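Local coordinates for putative ABC transporter subunit, substrate-binding component (PDB 4EVQ), which binds 4-hydroxybenzoate as the solute-binding component of an ABC transporter and probably delivers such lignin-derived aromatic compounds for uptake, at residues A[116-128]-A[362-374]. Sequence-based numbering, arbitrary orientation.
With SO4 (sulfate ion), chain D.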
ATOM      1  N   ALA A 116      -6.083   4.596  -3.429  1.00  6.79           N
ATOM      2  CA  ALA A 116      -7.295   5.263  -3.904  1.00  7.24           C
ATOM      3  C   ALA A 116      -7.862   4.550  -5.118  1.00  7.51           C
ATOM      4  O   ALA A 116      -7.181   4.415  -6.148  1.00  8.51           O
ATOM      5  CB  ALA A 116      -6.980   6.725  -4.236  1.00  8.23           C
ATOM      6  N   ASP A 117      -9.124   4.186  -5.043  1.00  8.08           N
ATOM      7  CA  ASP A 117      -9.760   3.414  -6.117  1.00  9.16           C
ATOM      8  C   ASP A 117      -9.713   4.148  -7.428  1.00 10.41           C
ATOM      9  O   ASP A 117      -9.494   3.528  -8.481  1.00 11.12           O
ATOM     10  CB  ASP A 117     -11.211   3.084  -5.747  1.00 10.66           C
ATOM     11  CG  ASP A 117     -11.344   2.055  -4.631  1.00 13.25           C
ATOM     12  OD1 ASP A 117     -10.445   1.221  -4.449  1.00 13.79           O
ATOM     13  OD2 ASP A 117     -12.416   2.073  -3.987  1.00 14.66           O
ATOM     14  N   ILE A 118      -9.823   5.465  -7.393  1.00  9.83           N
ATOM     15  CA  ILE A 118      -9.967   6.217  -8.639  1.00 10.94           C
ATOM     16  C   ILE A 118      -8.695   6.179  -9.484  1.00 10.20           C
ATOM     17  O   ILE A 118      -8.775   6.340 -10.714  1.00 10.93           O
ATOM     18  CB  ILE A 118     -10.388   7.665  -8.347  1.00 12.59           C
ATOM     19  CG1 ILE A 118     -10.954   8.331  -9.589  1.00 13.76           C
ATOM     20  CG2 ILE A 118      -9.248   8.464  -7.733  1.00 13.61           C
ATOM     21  CD1 ILE A 118     -11.685   9.616  -9.251  1.00 16.24           C
ATOM     22  N   ILE A 119      -7.543   5.967  -8.876  1.00 10.06           N
ATOM     23  CA  ILE A 119      -6.276   6.056  -9.609  1.00 10.53           C
ATOM     24  C   ILE A 119      -6.190   5.063 -10.758  1.00 10.45           C
ATOM     25  O   ILE A 119      -5.609   5.387 -11.822  1.00 13.81           O
ATOM     26  CB  ILE A 119      -5.110   5.933  -8.596  1.00 10.30           C
ATOM     27  CG1 ILE A 119      -5.065   7.174  -7.731  1.00 10.18           C
ATOM     28  CG2 ILE A 119      -3.769   5.721  -9.309  1.00 10.61           C
ATOM     29  CD1 ILE A 119      -4.044   7.144  -6.630  1.00 11.65           C
ATOM     30  N   THR A 120      -6.784   3.900 -10.599  1.00 11.15           N
ATOM     31  CA  THR A 120      -6.811   2.903 -11.684  1.00 11.98           C
ATOM     32  C   THR A 120      -8.247   2.603 -12.132  1.00 12.71           C
ATOM     33  O   THR A 120      -8.571   1.516 -12.710  1.00 14.54           O
ATOM     34  CB  THR A 120      -6.000   1.624 -11.318  1.00 13.69           C
ATOM     35  OG1 THR A 120      -6.533   1.018 -10.138  1.00 15.19           O
ATOM     36  CG2 THR A 120      -4.498   1.941 -11.073  1.00 15.04           C
ATOM     37  N   ARG A 121      -9.087   3.610 -11.958  1.00 11.63           N
ATOM     38  CA  ARG A 121     -10.462   3.625 -12.433  1.00 14.32           C
ATOM     39  C   ARG A 121     -10.621   4.900 -13.257  1.00 13.87           C
ATOM     40  O   ARG A 121      -9.922   5.021 -14.277  1.00 14.28           O
ATOM     41  CB  ARG A 121     -11.487   3.413 -11.304  1.00 14.76           C
ATOM     42  CG  ARG A 121     -11.427   1.954 -10.759  1.00 15.68           C
ATOM     43  CD  ARG A 121     -12.416   1.641  -9.669  1.00 17.93           C
ATOM     44  NE  ARG A 121     -12.377   0.209  -9.325  1.00 19.63           N
ATOM     45  CZ  ARG A 121     -13.382  -0.467  -8.774  1.00 20.63           C
ATOM     46  NH1 ARG A 121     -14.513   0.155  -8.483  1.00 25.06           N
ATOM     47  NH2 ARG A 121     -13.278  -1.770  -8.521  1.00 19.90           N
ATOM     48  N   ALA A 122     -11.472   5.847 -12.885  1.00 14.42           N
ATOM     49  CA  ALA A 122     -11.663   7.047 -13.737  1.00 15.34           C
ATOM     50  C   ALA A 122     -10.412   7.899 -14.014  1.00 15.47           C
ATOM     51  O   ALA A 122     -10.341   8.574 -15.033  1.00 18.00           O
ATOM     52  CB  ALA A 122     -12.782   7.928 -13.168  1.00 17.31           C
HETATM   53  N   MSE A 123      -9.426   7.885 -13.121  1.00 15.28           N
HETATM   54  CA  MSE A 123      -8.201   8.631 -13.338  1.00 14.37           C
HETATM   55  C   MSE A 123      -7.102   7.804 -14.018  1.00 13.58           C
HETATM   56  O   MSE A 123      -5.983   8.265 -14.177  1.00 14.72           O
HETATM   57  CB  MSE A 123      -7.620   9.157 -12.025  1.00 17.40           C
HETATM   58  CG  MSE A 123      -8.247  10.379 -11.493  1.00 18.46           C
HETATM   59 SE   MSE A 123      -7.102  11.159 -10.020  0.50 19.32          SE
HETATM   60  CE  MSE A 123      -8.497  12.352  -9.398  1.00 20.90           C
ATOM     61  N   CYS A 124      -7.410   6.600 -14.470  1.00 13.75           N
ATOM     62  CA  CYS A 124      -6.386   5.803 -15.132  1.00 14.73           C
ATOM     63  C   CYS A 124      -5.839   6.557 -16.348  1.00 14.48           C
ATOM     64  O   CYS A 124      -6.551   7.360 -16.980  1.00 16.43           O
ATOM     65  CB  CYS A 124      -6.945   4.435 -15.528  1.00 17.21           C
ATOM     66  SG  CYS A 124      -7.881   4.450 -17.073  1.00 20.34           S
ATOM     67  N   ALA A 125      -4.580   6.295 -16.657  1.00 14.19           N
ATOM     68  CA  ALA A 125      -3.934   7.014 -17.759  1.00 12.56           C
ATOM     69  C   ALA A 125      -2.739   6.229 -18.242  1.00 12.29           C
ATOM     70  O   ALA A 125      -2.151   5.422 -17.496  1.00 11.82           O
ATOM     71  CB  ALA A 125      -3.506   8.389 -17.278  1.00 14.32           C
ATOM     72  N   PRO A 126      -2.285   6.524 -19.479  1.00 12.28           N
ATOM     73  CA  PRO A 126      -1.174   5.740 -20.030  1.00 12.65           C
ATOM     74  C   PRO A 126       0.120   5.897 -19.259  1.00 11.13           C
ATOM     75  O   PRO A 126       0.974   5.033 -19.332  1.00 12.29           O
ATOM     76  CB  PRO A 126      -0.995   6.310 -21.444  1.00 15.02           C
ATOM     77  CG  PRO A 126      -2.322   6.806 -21.786  1.00 16.92           C
ATOM     78  CD  PRO A 126      -2.941   7.346 -20.500  1.00 14.66           C
ATOM     79  N   ASN A 127       0.279   7.008 -18.516  1.00 10.80           N
ATOM     80  CA  ASN A 127       1.488   7.280 -17.757  1.00 10.85           C
ATOM     81  C   ASN A 127       1.409   7.020 -16.260  1.00 10.80           C
ATOM     82  O   ASN A 127       2.321   7.367 -15.555  1.00 11.81           O
ATOM     83  CB  ASN A 127       1.894   8.732 -17.942  1.00 10.78           C
ATOM     84  CG  ASN A 127       0.881   9.716 -17.402  1.00 12.15           C
ATOM     85  OD1 ASN A 127      -0.314   9.616 -17.653  1.00 13.08           O
ATOM     86  ND2 ASN A 127       1.370  10.714 -16.671  1.00 12.27           N
ATOM     87  N   VAL A 128       0.295   6.474 -15.784  1.00  9.82           N
ATOM     88  CA  VAL A 128       0.077   6.276 -14.344  1.00  9.75           C
ATOM     89  C   VAL A 128       0.024   4.808 -14.052  1.00  9.33           C
ATOM     90  O   VAL A 128      -0.754   4.060 -14.628  1.00 10.55           O
ATOM     91  CB  VAL A 128      -1.214   6.989 -13.925  1.00 13.92           C
ATOM     92  CG1 VAL A 128      -1.579   6.667 -12.441  1.00 16.23           C
ATOM     93  CG2 VAL A 128      -1.102   8.489 -14.093  1.00 14.66           C
ATOM     94  N   ALA A 362      -7.132 -14.808  -1.789  1.00 16.33           N
ATOM     95  CA  ALA A 362      -7.651 -14.537  -3.120  1.00 16.08           C
ATOM     96  C   ALA A 362      -6.527 -14.812  -4.087  1.00 13.86           C
ATOM     97  O   ALA A 362      -5.418 -14.381  -3.827  1.00 14.43           O
ATOM     98  CB  ALA A 362      -8.126 -13.079  -3.247  1.00 18.81           C
ATOM     99  N   PRO A 363      -6.798 -15.492  -5.217  1.00 13.69           N
ATOM    100  CA  PRO A 363      -5.787 -15.631  -6.259  1.00 14.46           C
ATOM    101  C   PRO A 363      -5.624 -14.318  -6.988  1.00 13.19           C
ATOM    102  O   PRO A 363      -6.277 -13.331  -6.653  1.00 16.40           O
ATOM    103  CB  PRO A 363      -6.391 -16.713  -7.188  1.00 14.92           C
ATOM    104  CG  PRO A 363      -7.805 -16.398  -7.147  1.00 14.98           C
ATOM    105  CD  PRO A 363      -8.105 -15.965  -5.723  1.00 15.59           C
ATOM    106  N   ALA A 364      -4.778 -14.298  -7.987  1.00 13.36           N
ATOM    107  CA  ALA A 364      -4.389 -13.059  -8.615  1.00 12.04           C
ATOM    108  C   ALA A 364      -5.401 -12.645  -9.671  1.00 11.93           C
ATOM    109  O   ALA A 364      -5.406 -13.187 -10.808  1.00 13.98           O
ATOM    110  CB  ALA A 364      -3.034 -13.188  -9.217  1.00 14.37           C
ATOM    111  N   VAL A 365      -6.277 -11.706  -9.328  1.00 10.73           N
ATOM    112  CA  VAL A 365      -7.323 -11.284 -10.251  1.00 11.64           C
ATOM    113  C   VAL A 365      -7.268  -9.762 -10.439  1.00 10.04           C
ATOM    114  O   VAL A 365      -6.842  -9.014  -9.571  1.00 10.40           O
ATOM    115  CB  VAL A 365      -8.742 -11.738  -9.896  1.00 16.54           C
ATOM    116  CG1 VAL A 365      -8.774 -13.194  -9.541  1.00 17.91           C
ATOM    117  CG2 VAL A 365      -9.294 -10.974  -8.816  1.00 16.96           C
ATOM    118  N   ALA A 366      -7.720  -9.326 -11.621  1.00 11.42           N
ATOM    119  CA  ALA A 366      -7.693  -7.913 -11.937  1.00 14.06           C
ATOM    120  C   ALA A 366      -8.839  -7.147 -11.303  1.00 15.65           C
ATOM    121  O   ALA A 366      -9.977  -7.592 -11.386  1.00 17.40           O
ATOM    122  CB  ALA A 366      -7.745  -7.771 -13.457  1.00 16.47           C
ATOM    123  N   ASP A 367      -8.539  -6.017 -10.653  1.00 16.30           N
ATOM    124  CA  ASP A 367      -9.551  -5.091 -10.154  1.00 17.86           C
ATOM    125  C   ASP A 367     -10.415  -4.714 -11.312  1.00 18.56           C
ATOM    126  O   ASP A 367      -9.903  -4.471 -12.431  1.00 16.94           O
ATOM    127  CB  ASP A 367      -8.908  -3.830  -9.575  1.00 19.55           C
ATOM    128  CG  ASP A 367      -9.933  -2.775  -9.126  1.00 21.59           C
ATOM    129  OD1 ASP A 367     -10.552  -2.961  -8.048  1.00 22.43           O
ATOM    130  OD2 ASP A 367     -10.089  -1.740  -9.837  1.00 21.34           O
ATOM    131  N   GLU A 368     -11.713  -4.611 -11.008  1.00 21.27           N
ATOM    132  CA  GLU A 368     -12.745  -4.427 -11.997  1.00 26.32           C
ATOM    133  C   GLU A 368     -12.591  -3.218 -12.861  1.00 27.38           C
ATOM    134  O   GLU A 368     -13.050  -3.239 -13.977  1.00 29.19           O
ATOM    135  CB  GLU A 368     -14.141  -4.376 -11.341  1.00 28.89           C
ATOM    136  CG  GLU A 368     -15.269  -4.085 -12.340  1.00 33.41           C
ATOM    137  CD  GLU A 368     -16.641  -4.341 -11.739  1.00 35.46           C
ATOM    138  OE1 GLU A 368     -17.618  -4.393 -12.521  1.00 38.21           O
ATOM    139  OE2 GLU A 368     -16.742  -4.528 -10.502  1.00 36.05           O
ATOM    140  N   ALA A 369     -12.001  -2.144 -12.338  1.00 25.23           N
ATOM    141  CA  ALA A 369     -11.527  -1.005 -13.161  1.00 24.95           C
ATOM    142  C   ALA A 369     -12.646  -0.287 -13.904  1.00 24.55           C
ATOM    143  O   ALA A 369     -12.454   0.246 -15.006  1.00 23.25           O
ATOM    144  CB  ALA A 369     -10.454  -1.440 -14.146  1.00 25.10           C
ATOM    145  N   ILE A 370     -13.821  -0.278 -13.301  1.00 25.19           N
ATOM    146  CA  ILE A 370     -14.963   0.419 -13.895  1.00 27.31           C
ATOM    147  C   ILE A 370     -14.669   1.924 -13.930  1.00 25.34           C
ATOM    148  O   ILE A 370     -14.330   2.539 -12.888  1.00 25.97           O
ATOM    149  CB  ILE A 370     -16.240   0.122 -13.091  1.00 30.81           C
ATOM    150  CG1 ILE A 370     -17.377   1.093 -13.460  1.00 32.65           C
ATOM    151  CG2 ILE A 370     -15.968   0.166 -11.586  1.00 32.70           C
ATOM    152  CD1 ILE A 370     -17.949   0.890 -14.867  1.00 34.35           C
ATOM    153  N   GLY A 371     -14.814   2.523 -15.116  1.00 23.13           N
ATOM    154  CA  GLY A 371     -14.467   3.922 -15.297  1.00 22.85           C
ATOM    155  C   GLY A 371     -13.146   4.143 -16.006  1.00 22.15           C
ATOM    156  O   GLY A 371     -12.878   5.260 -16.450  1.00 22.79           O
ATOM    157  N   CYS A 372     -12.316   3.107 -16.090  1.00 20.81           N
ATOM    158  CA  CYS A 372     -11.057   3.225 -16.800  1.00 21.67           C
ATOM    159  C   CYS A 372     -11.304   3.043 -18.282  1.00 26.43           C
ATOM    160  O   CYS A 372     -11.652   1.943 -18.761  1.00 26.37           O
ATOM    161  CB  CYS A 372     -10.008   2.217 -16.336  1.00 20.72           C
ATOM    162  SG  CYS A 372      -8.432   2.448 -17.271  1.00 21.95           S
ATOM    163  N   LYS A 373     -11.128   4.155 -18.981  1.00 32.09           N
ATOM    164  CA  LYS A 373     -11.380   4.258 -20.399  1.00 37.86           C
ATOM    165  C   LYS A 373     -10.025   4.301 -21.060  1.00 40.89           C
ATOM    166  O   LYS A 373      -9.210   5.209 -20.804  1.00 40.57           O
ATOM    167  CB  LYS A 373     -12.201   5.516 -20.710  1.00 39.88           C
ATOM    168  CG  LYS A 373     -13.603   5.507 -20.083  1.00 41.96           C
ATOM    169  CD  LYS A 373     -14.516   6.596 -20.678  1.00 43.87           C
ATOM    170  CE  LYS A 373     -15.955   6.424 -20.210  1.00 45.19           C
ATOM    171  NZ  LYS A 373     -16.057   6.329 -18.707  1.00 46.04           N
ATOM    172  N   LEU A 374      -9.789   3.285 -21.884  1.00 44.31           N
ATOM    173  CA  LEU A 374      -8.524   3.087 -22.579  1.00 47.19           C
ATOM    174  C   LEU A 374      -7.431   2.775 -21.573  1.00 48.23           C
ATOM    175  O   LEU A 374      -7.497   1.750 -20.896  1.00 49.41           O
ATOM    176  CB  LEU A 374      -8.151   4.300 -23.458  1.00 48.41           C
ATOM    177  CG  LEU A 374      -8.949   4.415 -24.757  1.00 49.33           C
ATOM    178  CD1 LEU A 374     -10.366   4.887 -24.447  1.00 49.70           C
ATOM    179  CD2 LEU A 374      -8.279   5.354 -25.772  1.00 49.56           C
TER
HETATM  180  S   SO4 D 402     -16.362  -2.598  -6.403  0.67 22.58           S
HETATM  181  O1  SO4 D 402     -15.617  -2.951  -5.186  0.67 22.41           O
HETATM  182  O2  SO4 D 402     -16.334  -1.154  -6.540  0.67 24.27           O
HETATM  183  O3  SO4 D 402     -15.626  -3.134  -7.541  0.67 25.04           O
HETATM  184  O4  SO4 D 402     -17.712  -3.166  -6.439  0.67 22.95           O
HETATM  185  O   HOH W   1     -10.882  -1.458  -5.751  1.00 18.20           O
HETATM  186  O   HOH W   2      -8.192  -0.961 -11.444  1.00 16.83           O
HETATM  187  O   HOH W   3     -10.029   7.131 -17.789  1.00 42.77           O
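D367 takes the guanidinium of R121 side-on, one carboxylate oxygen to each of two nitrogens: NE reaches OD2 at 3.0 Å in a nearly straight bond (166°) on the syn lone pair, and NH2 reaches OD1, also at 3.0 Å, more bent and tilted from both planes. With CG anti to the backbone N (chi1 176°), the D367 carboxylate extends from a CB already pointing at the 116-128 loop, its plane 35° from that of the guanidinium. D367 OD2 also accepts from A369 N above the carboxylate plane, closing an Asx turn. A water donates to D367 OD2 and T120 O and accepts from T120 OG1, a hydroxyl that R130 also bonds. Past E368, the CA of A369 packs on R121 CG at 3.8 Å. I370 lays CG2 over one face of the guanidinium, 3.4 Å from NH1, and turns its carbonyl oxygen to R121 CB. R121 NH1 and NH2 each donate to a sulfate oxygen, NH2 serving D367 OD1 as well; the ion, probably from the crystallisation liquor, is shared with R140. With an alanine in place of R121, the D367 carboxylate would probably lose its charged mate and I370 CG2 the flat group it packs against. G371, whose backbone angles call for glycine, runs close by A122, whose CA meets G371 O at 3.5 Å. C372 SG then joins C124 SG in a disulfide with chi3 near a right angle. Thus the C-terminal tail, leaving strand 354-362 at the edge of one lobe's sheet, is fastened covalently to the loop before strand 128-130 of the other lobe in this periplasmic binding protein fold; the ion pair adds a reversible surface tie, its two-nitrogen grip restricting how carboxylate and guanidinium can turn against each other.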